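Local coordinates for protein endolysin (Clostridium phage phiCD27, PDB 3QAY) that probably cleaves the amide bond between N-acetylmuramic acid and L-alanine in Clostridium difficile peptidoglycan, as the zinc-dependent catalytic domain of a phage endolysin, at residues Cys5-His10 against Ser67-Arg72; Asp40-Arg43 against Lys48-Val51; Leu106-Arg111 against Lys138-Leu143. All coordinates share one frame; numbering follows the deposited sequence.

In the fold
Strand 3-8 starts the central mixed sheet of this amidase alpha/beta fold and leads at its C-terminal end into the zinc site. Helix 27-44 then crosses to strand 48-52, the outermost strand beside 3-8; contact 2 closes that short turn. It is nested within the larger loop closed by contact 1, where helix 64-75 returns to strand 3-8. These two contacts touch through the sheet, I6 and D50 being backbone neighbours. Contact 3 comes later, in series with both, and closes the excursion from helix 103-116 through strand 122-127 and the short helix 132-135 to strand 140-148, farther across the same sheet. Together the contacts tie three helices to three of its strands.

Contact 1: residues Cys5-His10 against Ser67-Arg72. With ZN (zinc ion), chain E.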
loop_
_atom_site.group_PDB
_atom_site.type_symbol
_atom_site.label_atom_id
_atom_site.label_comp_id
_atom_site.label_asym_id
_atom_site.label_seq_id
_atom_site.Cartn_x
_atom_site.Cartn_y
_atom_site.Cartn_z
ATOM N N CYS A 5 -8.714 -5.656 3.334
ATOM C CA CYS A 5 -8.922 -5.000 2.050
ATOM C C CYS A 5 -7.611 -4.384 1.623
ATOM O O CYS A 5 -6.976 -3.691 2.415
ATOM C CB CYS A 5 -9.976 -3.907 2.162
ATOM S SG CYS A 5 -10.330 -3.055 0.592
ATOM N N ILE A 6 -7.199 -4.655 0.385
ATOM C CA ILE A 6 -6.027 -4.013 -0.196
ATOM C C ILE A 6 -6.494 -3.150 -1.358
ATOM O O ILE A 6 -7.047 -3.667 -2.331
ATOM C CB ILE A 6 -4.989 -5.029 -0.727
ATOM C CG1 ILE A 6 -4.490 -5.941 0.389
ATOM C CG2 ILE A 6 -3.790 -4.304 -1.349
ATOM C CD1 ILE A 6 -3.621 -7.092 -0.118
ATOM N N THR A 7 -6.309 -1.838 -1.240
ATOM C CA THR A 7 -6.545 -0.946 -2.360
ATOM C C THR A 7 -5.215 -0.598 -3.018
ATOM O O THR A 7 -4.199 -0.469 -2.341
ATOM C CB THR A 7 -7.260 0.344 -1.941
ATOM O OG1 THR A 7 -6.487 1.037 -0.963
ATOM C CG2 THR A 7 -8.634 0.039 -1.372
ATOM N N VAL A 8 -5.227 -0.483 -4.345
ATOM C CA VAL A 8 -4.087 0.034 -5.083
ATOM C C VAL A 8 -4.305 1.527 -5.288
ATOM O O VAL A 8 -5.342 1.947 -5.805
ATOM C CB VAL A 8 -3.921 -0.673 -6.440
ATOM C CG1 VAL A 8 -2.929 0.065 -7.328
ATOM C CG2 VAL A 8 -3.496 -2.132 -6.220
ATOM N N GLY A 9 -3.329 2.322 -4.859
ATOM C CA GLY A 9 -3.390 3.758 -5.012
ATOM C C GLY A 9 -3.337 4.189 -6.464
ATOM O O GLY A 9 -2.720 3.523 -7.301
ATOM N N HIS A 10 -4.019 5.296 -6.752
ATOM C CA HIS A 10 -4.014 5.944 -8.063
ATOM C C HIS A 10 -4.797 5.160 -9.109
ATOM O O HIS A 10 -5.455 4.173 -8.784
ATOM C CB HIS A 10 -2.577 6.236 -8.492
ATOM C CG HIS A 10 -1.788 6.929 -7.428
ATOM N ND1 HIS A 10 -2.010 8.245 -7.085
ATOM C CD2 HIS A 10 -0.825 6.478 -6.592
ATOM C CE1 HIS A 10 -1.190 8.585 -6.108
ATOM N NE2 HIS A 10 -0.459 7.530 -5.790
ATOM N N SER A 67 -14.505 8.236 -4.847
ATOM C CA SER A 67 -15.888 7.800 -5.058
ATOM C C SER A 67 -15.994 6.313 -5.372
ATOM O O SER A 67 -16.980 5.674 -5.018
ATOM C CB SER A 67 -16.528 8.591 -6.203
ATOM O OG SER A 67 -16.220 9.966 -6.107
ATOM N N TYR A 68 -14.981 5.769 -6.046
ATOM C CA TYR A 68 -14.946 4.342 -6.347
ATOM C C TYR A 68 -14.546 3.516 -5.122
ATOM O O TYR A 68 -15.214 2.541 -4.789
ATOM C CB TYR A 68 -13.980 4.058 -7.501
ATOM C CG TYR A 68 -13.905 2.596 -7.884
ATOM C CD1 TYR A 68 -14.898 2.007 -8.662
ATOM C CD2 TYR A 68 -12.846 1.799 -7.460
ATOM C CE1 TYR A 68 -14.833 0.666 -9.011
ATOM C CE2 TYR A 68 -12.774 0.459 -7.802
ATOM C CZ TYR A 68 -13.770 -0.103 -8.567
ATOM O OH TYR A 68 -13.688 -1.429 -8.907
ATOM N N LYS A 69 -13.457 3.906 -4.464
ATOM C CA LYS A 69 -12.873 3.092 -3.390
ATOM C C LYS A 69 -13.703 3.079 -2.103
ATOM O O LYS A 69 -14.004 2.012 -1.577
ATOM C CB LYS A 69 -11.435 3.531 -3.096
ATOM C CG LYS A 69 -10.440 3.110 -4.175
ATOM C CD LYS A 69 -9.008 3.484 -3.828
ATOM C CE LYS A 69 -8.831 4.997 -3.727
ATOM N NZ LYS A 69 -7.418 5.402 -3.584
ATOM N N ILE A 70 -14.084 4.257 -1.617
ATOM C CA ILE A 70 -14.712 4.397 -0.288
ATOM C C ILE A 70 -15.981 3.548 -0.029
ATOM O O ILE A 70 -16.075 2.899 1.016
ATOM C CB ILE A 70 -14.972 5.893 0.051
ATOM C CG1 ILE A 70 -13.644 6.603 0.349
ATOM C CG2 ILE A 70 -15.928 6.047 1.247
ATOM C CD1 ILE A 70 -12.838 5.974 1.483
ATOM N N PRO A 71 -16.955 3.552 -0.958
ATOM C CA PRO A 71 -18.138 2.698 -0.760
ATOM C C PRO A 71 -17.803 1.195 -0.706
ATOM O O PRO A 71 -18.410 0.450 0.070
ATOM C CB PRO A 71 -19.013 3.012 -1.988
ATOM C CG PRO A 71 -18.538 4.352 -2.473
ATOM C CD PRO A 71 -17.072 4.384 -2.171
ATOM N N ARG A 72 -16.840 0.769 -1.520
ATOM C CA ARG A 72 -16.419 -0.631 -1.574
ATOM C C ARG A 72 -15.629 -1.024 -0.331
ATOM O O ARG A 72 -15.836 -2.105 0.223
ATOM C CB ARG A 72 -15.604 -0.901 -2.847
ATOM C CG ARG A 72 -16.466 -0.856 -4.093
ATOM C CD ARG A 72 -15.669 -0.941 -5.388
ATOM N NE ARG A 72 -16.565 -1.174 -6.523
ATOM C CZ ARG A 72 -17.353 -0.253 -7.081
ATOM N NH1 ARG A 72 -17.368 1.001 -6.637
ATOM N NH2 ARG A 72 -18.135 -0.590 -8.105
HETATM ZN ZN ZN E . 0.837 7.297 -4.279
HETATM O O HOH W 1 -6.745 4.261 -6.227
HETATM O O HOH W 2 -5.542 6.752 -4.929
HETATM O O HOH W 3 -0.311 9.278 -3.471
#
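Where strand 3-8 runs out into the zinc site of the amidase fold, T7 meets K69, which reaches in from helix 64-75. The direct touch is small and apolar: K69 CD lies 4.1 Å from T7 CB, this one methylene touching the threonine as the chain passes to the zinc-site loop. The K69 chain is extended at chi2 and chi4 but turns at chi3 (-63°), and past that bend NZ comes to the loop after the strand.

The ammonium group does not bond directly to that loop; two waters carry the connection. Water 1 accepts from K69 NZ at 3.0 Å and donates to two carbonyls, V8 O at 2.7 Å and H10 O at 2.9 Å. Water 2 also accepts from K69 NZ, at 2.7 Å. It accepts the backbone N-H of H10 too, with H10 N 2.8 Å away. Through these waters both backbone polar atoms of H10 are linked to the one lysine, a second-shell link consistent with K69 helping to position a first-shell zinc ligand.

NZ has a salt bridge to E83 as well and a hydrogen bond to Y132. T7 OG1 is hydrogen-bonded to that same carboxylate oxygen, E83 OE2, so the strand and the helix share an acidic partner on the neighbouring strand 80-87.

H10 CB points away from the helix, and its ring goes to the metal. E27 and H85 also bind the zinc, and the H85 ring stands nearly perpendicular to that of H10, with water 3 as a further ligand at 2.4 Å from the zinc. The H10 ring binds through NE2, 2.0 Å from the zinc ion, which sits equally far from CD2 and CE1.

Contact 2: residues Asp40-Arg43 against Lys48-Val51; sequences DTFR and KVDV. With PO4 (phosphate ion), chain G.
F42 and R43, near the end of helix 27-44, pack against V49 on strand 48-52 and so close the second half of a beta-alpha-beta unit that begins with strand 3-8. The apolar part centres on V49. Its CG2 lies 3.6 Å from F42 CB, and the aliphatic start of R43 passes the same methyl, with CG 4.2 Å away. The F42 ring itself leads off toward I4 and helix 152-175.

Most of the hydrogen bonds come from the R43 guanidinium, carried out to the strand by a chain extended from CG to NE. NH2 gives one N-H to V49 O at 2.9 Å, fairly straight (161°) but arriving from above the carbonyl plane. It gives the other to O2 of a bound phosphate at 2.7 Å. That ion, probably from the crystallisation liquor, also takes the backbone N-H of V51, with its O3 2.8 Å from V51 N.

The salt bridge within the helix is R43 NH1 to D40 OD1, 2.9 Å, on the anti side and tilted 33° out of the carboxylate plane.

D40 OD1, V49 O and phosphate O2 lie at the edge of the guanidinium, near its plane, and together would hold its rotation in this crystal. The carboxylate and phosphate probably compensate its charge; the D40 and V49 bonds, unlike the phosphate one, are the protein's own, and the latter joins helix to strand.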
loop_
_atom_site.group_PDB
_atom_site.type_symbol
_atom_site.label_atom_id
_atom_site.label_comp_id
_atom_site.label_asym_id
_atom_site.label_seq_id
_atom_site.Cartn_x
_atom_site.Cartn_y
_atom_site.Cartn_z
ATOM N N ASP A 40 -2.202 -13.014 -1.525
ATOM C CA ASP A 40 -1.892 -14.439 -1.430
ATOM C C ASP A 40 -1.017 -14.767 -0.219
ATOM O O ASP A 40 -1.158 -15.834 0.387
ATOM C CB ASP A 40 -1.194 -14.922 -2.709
ATOM C CG ASP A 40 -2.156 -15.130 -3.866
ATOM O OD1 ASP A 40 -3.386 -15.146 -3.650
ATOM O OD2 ASP A 40 -1.666 -15.292 -5.002
ATOM N N THR A 41 -0.112 -13.860 0.125
ATOM C CA THR A 41 0.737 -14.047 1.298
ATOM C C THR A 41 -0.109 -14.028 2.580
ATOM O O THR A 41 0.081 -14.872 3.464
ATOM C CB THR A 41 1.869 -13.002 1.348
ATOM O OG1 THR A 41 2.563 -13.003 0.092
ATOM C CG2 THR A 41 2.852 -13.321 2.458
ATOM N N PHE A 42 -1.059 -13.096 2.662
ATOM C CA PHE A 42 -2.030 -13.091 3.763
ATOM C C PHE A 42 -2.881 -14.359 3.762
ATOM O O PHE A 42 -3.135 -14.931 4.816
ATOM C CB PHE A 42 -2.965 -11.879 3.695
ATOM C CG PHE A 42 -2.398 -10.632 4.307
ATOM C CD1 PHE A 42 -2.195 -10.550 5.677
ATOM C CD2 PHE A 42 -2.111 -9.522 3.518
ATOM C CE1 PHE A 42 -1.683 -9.406 6.252
ATOM C CE2 PHE A 42 -1.603 -8.365 4.083
ATOM C CZ PHE A 42 -1.390 -8.303 5.455
ATOM N N ARG A 43 -3.320 -14.784 2.579
ATOM C CA ARG A 43 -4.220 -15.933 2.464
ATOM C C ARG A 43 -3.570 -17.225 2.947
ATOM O O ARG A 43 -4.227 -18.059 3.581
ATOM C CB ARG A 43 -4.713 -16.084 1.023
ATOM C CG ARG A 43 -5.684 -15.001 0.594
ATOM C CD ARG A 43 -6.121 -15.183 -0.849
ATOM N NE ARG A 43 -6.962 -14.067 -1.293
ATOM C CZ ARG A 43 -6.774 -13.342 -2.397
ATOM N NH1 ARG A 43 -5.782 -13.601 -3.240
ATOM N NH2 ARG A 43 -7.613 -12.347 -2.673
ATOM N N LYS A 48 -8.701 -13.674 4.922
ATOM C CA LYS A 48 -9.439 -13.428 3.699
ATOM C C LYS A 48 -9.100 -12.026 3.209
ATOM O O LYS A 48 -9.016 -11.086 4.004
ATOM C CB LYS A 48 -10.942 -13.579 3.911
ATOM C CG LYS A 48 -11.427 -15.025 3.842
ATOM C CD LYS A 48 -12.947 -15.114 4.009
ATOM C CE LYS A 48 -13.724 -14.593 2.790
ATOM N NZ LYS A 48 -13.527 -15.423 1.567
ATOM N N VAL A 49 -8.900 -11.906 1.898
ATOM C CA VAL A 49 -8.457 -10.661 1.290
ATOM C C VAL A 49 -9.245 -10.339 0.027
ATOM O O VAL A 49 -9.501 -11.222 -0.800
ATOM C CB VAL A 49 -6.961 -10.716 0.911
ATOM C CG1 VAL A 49 -6.493 -9.353 0.393
ATOM C CG2 VAL A 49 -6.124 -11.148 2.089
ATOM N N ASP A 50 -9.636 -9.071 -0.089
ATOM C CA ASP A 50 -10.178 -8.504 -1.314
ATOM C C ASP A 50 -9.231 -7.428 -1.797
ATOM O O ASP A 50 -8.818 -6.563 -1.023
ATOM C CB ASP A 50 -11.542 -7.851 -1.069
ATOM C CG ASP A 50 -12.622 -8.849 -0.754
ATOM O OD1 ASP A 50 -12.510 -10.017 -1.185
ATOM O OD2 ASP A 50 -13.594 -8.457 -0.074
ATOM N N VAL A 51 -8.892 -7.481 -3.079
ATOM C CA VAL A 51 -8.049 -6.475 -3.695
ATOM C C VAL A 51 -8.940 -5.535 -4.490
ATOM O O VAL A 51 -9.739 -5.989 -5.316
ATOM C CB VAL A 51 -7.002 -7.110 -4.632
ATOM C CG1 VAL A 51 -6.241 -6.026 -5.386
ATOM C CG2 VAL A 51 -6.046 -7.995 -3.837
HETATM P P PO4 G . -9.315 -10.577 -5.176
HETATM O O1 PO4 G . -9.385 -10.157 -6.621
HETATM O O2 PO4 G . -7.865 -10.590 -4.756
HETATM O O3 PO4 G . -10.124 -9.629 -4.326
HETATM O O4 PO4 G . -9.903 -11.957 -5.006
#

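Contact 3: residues Leu106-Arg111 against Lys138-Leu143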
loop_
_atom_site.group_PDB
_atom_site.type_symbol
_atom_site.label_atom_id
_atom_site.label_comp_id
_atom_site.label_asym_id
_atom_site.label_seq_id
_atom_site.Cartn_x
_atom_site.Cartn_y
_atom_site.Cartn_z
ATOM N N LEU A 106 -1.439 2.897 14.205
ATOM C CA LEU A 106 -0.040 3.076 14.606
ATOM C C LEU A 106 0.661 1.747 14.930
ATOM O O LEU A 106 1.822 1.564 14.565
ATOM C CB LEU A 106 0.058 4.028 15.802
ATOM C CG LEU A 106 1.430 4.210 16.464
ATOM C CD1 LEU A 106 2.457 4.787 15.495
ATOM C CD2 LEU A 106 1.291 5.087 17.698
ATOM N N GLU A 107 -0.034 0.823 15.596
ATOM C CA GLU A 107 0.562 -0.477 15.930
ATOM C C GLU A 107 0.993 -1.216 14.670
ATOM O O GLU A 107 2.141 -1.658 14.560
ATOM C CB GLU A 107 -0.415 -1.359 16.703
ATOM C CG GLU A 107 -0.777 -0.868 18.088
ATOM C CD GLU A 107 -1.564 -1.912 18.858
ATOM O OE1 GLU A 107 -2.809 -1.796 18.950
ATOM O OE2 GLU A 107 -0.930 -2.871 19.346
ATOM N N TYR A 108 0.057 -1.360 13.733
ATOM C CA TYR A 108 0.350 -1.941 12.421
ATOM C C TYR A 108 1.490 -1.197 11.728
ATOM O O TYR A 108 2.467 -1.813 11.289
ATOM C CB TYR A 108 -0.891 -1.898 11.519
ATOM C CG TYR A 108 -2.006 -2.849 11.903
ATOM C CD1 TYR A 108 -1.783 -4.223 12.003
ATOM C CD2 TYR A 108 -3.297 -2.384 12.130
ATOM C CE1 TYR A 108 -2.811 -5.099 12.338
ATOM C CE2 TYR A 108 -4.328 -3.253 12.471
ATOM C CZ TYR A 108 -4.081 -4.608 12.572
ATOM O OH TYR A 108 -5.103 -5.469 12.910
ATOM N N ALA A 109 1.362 0.127 11.637
ATOM C CA ALA A 109 2.326 0.958 10.903
ATOM C C ALA A 109 3.769 0.754 11.374
ATOM O O ALA A 109 4.676 0.585 10.550
ATOM C CB ALA A 109 1.933 2.438 10.980
ATOM N N THR A 110 3.972 0.733 12.689
ATOM C CA THR A 110 5.312 0.602 13.276
ATOM C C THR A 110 5.949 -0.748 12.947
ATOM O O THR A 110 7.125 -0.823 12.593
ATOM C CB THR A 110 5.260 0.788 14.809
ATOM O OG1 THR A 110 4.713 2.081 15.114
ATOM C CG2 THR A 110 6.650 0.671 15.423
ATOM N N ARG A 111 5.161 -1.811 13.048
ATOM C CA ARG A 111 5.658 -3.147 12.754
ATOM C C ARG A 111 5.979 -3.314 11.267
ATOM O O ARG A 111 7.015 -3.873 10.922
ATOM C CB ARG A 111 4.665 -4.210 13.228
ATOM C CG ARG A 111 4.507 -4.274 14.749
ATOM C CD ARG A 111 3.793 -5.556 15.185
ATOM N NE ARG A 111 2.518 -5.740 14.481
ATOM C CZ ARG A 111 1.312 -5.432 14.962
ATOM N NH1 ARG A 111 1.163 -4.918 16.183
ATOM N NH2 ARG A 111 0.236 -5.652 14.215
ATOM N N LYS A 138 -14.123 3.089 7.395
ATOM C CA LYS A 138 -14.592 2.572 8.688
ATOM C C LYS A 138 -13.546 1.692 9.370
ATOM O O LYS A 138 -13.232 1.912 10.533
ATOM C CB LYS A 138 -15.920 1.814 8.575
ATOM C CG LYS A 138 -16.631 1.671 9.927
ATOM C CD LYS A 138 -17.948 0.942 9.803
ATOM C CE LYS A 138 -18.921 1.292 10.922
ATOM N NZ LYS A 138 -18.281 1.419 12.259
ATOM N N PRO A 139 -12.994 0.696 8.653
ATOM C CA PRO A 139 -11.973 -0.102 9.338
ATOM C C PRO A 139 -10.695 0.678 9.624
ATOM O O PRO A 139 -10.431 1.706 8.989
ATOM C CB PRO A 139 -11.684 -1.229 8.347
ATOM C CG PRO A 139 -12.083 -0.695 7.024
ATOM C CD PRO A 139 -13.232 0.224 7.277
ATOM N N THR A 140 -9.923 0.198 10.594
ATOM C CA THR A 140 -8.545 0.644 10.762
ATOM C C THR A 140 -7.850 0.585 9.409
ATOM O O THR A 140 -8.004 -0.397 8.671
ATOM C CB THR A 140 -7.792 -0.245 11.760
ATOM O OG1 THR A 140 -8.497 -0.246 13.005
ATOM C CG2 THR A 140 -6.373 0.265 11.980
ATOM N N ALA A 141 -7.116 1.642 9.068
ATOM C CA ALA A 141 -6.448 1.718 7.773
ATOM C C ALA A 141 -5.001 2.166 7.904
ATOM O O ALA A 141 -4.658 2.928 8.812
ATOM C CB ALA A 141 -7.195 2.650 6.848
ATOM N N VAL A 142 -4.161 1.671 6.994
ATOM C CA VAL A 142 -2.806 2.175 6.835
ATOM C C VAL A 142 -2.494 2.375 5.356
ATOM O O VAL A 142 -2.991 1.652 4.498
ATOM C CB VAL A 142 -1.745 1.259 7.495
ATOM C CG1 VAL A 142 -1.955 1.225 8.991
ATOM C CG2 VAL A 142 -1.782 -0.139 6.915
ATOM N N LEU A 143 -1.695 3.392 5.071
ATOM C CA LEU A 143 -1.250 3.652 3.722
ATOM C C LEU A 143 0.229 3.341 3.696
ATOM O O LEU A 143 1.013 3.979 4.399
ATOM C CB LEU A 143 -1.525 5.103 3.354
ATOM C CG LEU A 143 -1.256 5.543 1.916
ATOM C CD1 LEU A 143 -1.908 6.888 1.655
ATOM C CD2 LEU A 143 0.238 5.611 1.613
#
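Y108 on helix 103-116 packs on T140 and V142 at the start of strand 140-148, one of the helix-on-sheet contacts of this amidase alpha/beta fold. The strand lies between 80-87 and 96-100 in the mixed sheet. Helix and strand run in broadly the same direction, their short axes 31° apart and 8.4 Å from each other at closest approach.

The tyrosine can be followed outward. Its CB points at the strand and meets V142 CG1 at 4.2 Å. CG stands anti to the carbonyl carbon (chi1 -71°), which sends the ring along the strand toward T140; chi2 (-57°) then turns its CD2-CE2 edge to the threonine methyl. There CD2 is 4.1 Å from T140 CG2, and CE2, one atom farther out, is also 4.1 Å from T140 CG2. The methyl therefore straddles that one ring bond, coming in at the edge and near the plane rather than over a face. Beyond them CZ and OH have no partner within 4.2 Å in segment 138-143. The two side chains cross at about a right angle. Elsewhere the tyrosine side chain touches L80 and M2.

T140 presents CG2 because this methyl, not OG1, is anti to its backbone N. V142, two residues on and pointing to the same side of the strand, also packs on I82 and V98 of the adjoining strands.

One helix position along, the A109 methyl touches V98, Y100 and A125. R111 fastens the helix on another side, with NE and NH2 hydrogen-bonded to the carbonyls of G173 and V174. V142 CG1, beside Y108 CB, is also 4.4 Å from A109 N.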